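Local coordinates for protein probable transcriptional regulator PhnF (Escherichia coli, PDB 2FA1) that probably acts as a DNA-binding transcriptional regulator of alkylphosphonate uptake and C-P bond cleavage, this chain being its C-terminal effector-binding domain, at residues G34-A37 and D38-I42. Residues are numbered along the deposited sequence; the frame is centred on the assembly and turned at random.
Sequences GHVA and DALGI
The carboxylate of Asp38 is a flat group that meets the preceding turn: Gly34 O lies over one of its faces, 3.6 Å from Asp38 CG, while the backbone N of Asp38 bonds to that same oxygen at 3.0 Å. The other flat side chain, the ring of His35, packs edge-to-face with Tyr144. Two further i to i+4 bonds follow, Ala39 N to His35 O and Leu40 N to Val36 O. On the buried side Val36 and Leu40 run side by side; with CG1 anti to the backbone N (chi1 170°), Val36 sets that methyl 3.8 Å from Leu40 CD1, and both side chains pack on Tyr144 of strand 143-150. Asp38, on the exposed side, also makes backbone hydrogen bonds to the second subunit and packs on Asn4 of the second subunit. Gly41 then takes a positive phi (61°), and the chain folds back until Ile42 N bonds to Ala37 O at 3.0 Å. Ile42 CG1 comes 3.6 Å from Ala37 CA and 3.9 Å from Ala37 CB, near Ala32 and Val48. With the weak bond from Gly41 N to Asp38 O, this is a Schellman motif, ending the short helix 34-40 that links strands 23-31 and 47-57 of the UTRA domain.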
loop_
_atom_site.group_PDB
_atom_site.type_symbol
_atom_site.label_atom_id
_atom_site.label_comp_id
_atom_site.label_asym_id
_atom_site.label_seq_id
_atom_site.Cartn_x
_atom_site.Cartn_y
_atom_site.Cartn_z
ATOM N N GLY A 34 -19.997 4.299 13.258
ATOM C CA GLY A 34 -20.298 2.997 12.701
ATOM C C GLY A 34 -19.108 2.294 12.127
ATOM O O GLY A 34 -18.953 1.115 12.376
ATOM N N HIS A 35 -18.201 3.001 11.429
ATOM C CA HIS A 35 -16.969 2.376 10.857
ATOM C C HIS A 35 -16.028 1.917 11.955
ATOM O O HIS A 35 -15.426 0.825 11.846
ATOM C CB HIS A 35 -16.272 3.184 9.658
ATOM C CG HIS A 35 -15.107 4.110 10.006
ATOM N ND1 HIS A 35 -13.872 4.032 9.372
ATOM C CD2 HIS A 35 -15.042 5.221 10.785
ATOM C CE1 HIS A 35 -13.074 4.989 9.826
ATOM N NE2 HIS A 35 -13.759 5.721 10.694
ATOM N N VAL A 36 -15.880 2.758 12.971
ATOM C CA VAL A 36 -14.974 2.415 14.070
ATOM C C VAL A 36 -15.507 1.186 14.865
ATOM O O VAL A 36 -14.748 0.234 15.193
ATOM C CB VAL A 36 -14.721 3.610 15.029
ATOM C CG1 VAL A 36 -13.966 3.147 16.325
ATOM C CG2 VAL A 36 -13.934 4.702 14.330
ATOM N N ALA A 37 -16.762 1.251 15.220
ATOM C CA ALA A 37 -17.431 0.099 15.900
ATOM C C ALA A 37 -17.356 -1.217 15.082
ATOM O O ALA A 37 -17.017 -2.307 15.622
ATOM C CB ALA A 37 -18.856 0.470 16.237
ATOM N N ASP A 38 -17.610 -1.154 13.763
ATOM C CA ASP A 38 -17.394 -2.350 12.924
ATOM C C ASP A 38 -16.019 -2.863 12.928
ATOM O O ASP A 38 -15.803 -4.027 12.996
ATOM C CB ASP A 38 -17.727 -2.094 11.446
ATOM C CG ASP A 38 -19.228 -2.283 11.118
ATOM O OD1 ASP A 38 -19.929 -3.032 11.870
ATOM O OD2 ASP A 38 -19.690 -1.640 10.144
ATOM N N ALA A 39 -15.018 -1.979 12.847
ATOM C CA ALA A 39 -13.685 -2.437 12.846
ATOM C C ALA A 39 -13.279 -3.158 14.164
ATOM O O ALA A 39 -12.505 -4.109 14.130
ATOM C CB ALA A 39 -12.787 -1.198 12.609
ATOM N N LEU A 40 -13.718 -2.571 15.287
ATOM C CA LEU A 40 -13.335 -3.012 16.654
ATOM C C LEU A 40 -14.254 -4.138 17.094
ATOM O O LEU A 40 -14.024 -4.721 18.151
ATOM C CB LEU A 40 -13.518 -1.855 17.643
ATOM C CG LEU A 40 -12.286 -0.901 17.492
ATOM C CD1 LEU A 40 -12.558 0.318 18.367
ATOM C CD2 LEU A 40 -11.013 -1.528 17.750
ATOM N N GLY A 41 -15.264 -4.417 16.279
ATOM C CA GLY A 41 -16.274 -5.456 16.632
ATOM C C GLY A 41 -17.036 -5.157 17.913
ATOM O O GLY A 41 -17.263 -6.112 18.718
ATOM N N ILE A 42 -17.472 -3.900 18.080
ATOM C CA ILE A 42 -18.261 -3.380 19.192
ATOM C C ILE A 42 -19.538 -2.728 18.702
ATOM O O ILE A 42 -19.769 -2.616 17.506
ATOM C CB ILE A 42 -17.446 -2.393 20.121
ATOM C CG1 ILE A 42 -16.958 -1.147 19.285
ATOM C CG2 ILE A 42 -16.226 -3.138 20.719
ATOM C CD1 ILE A 42 -16.561 0.058 20.120
#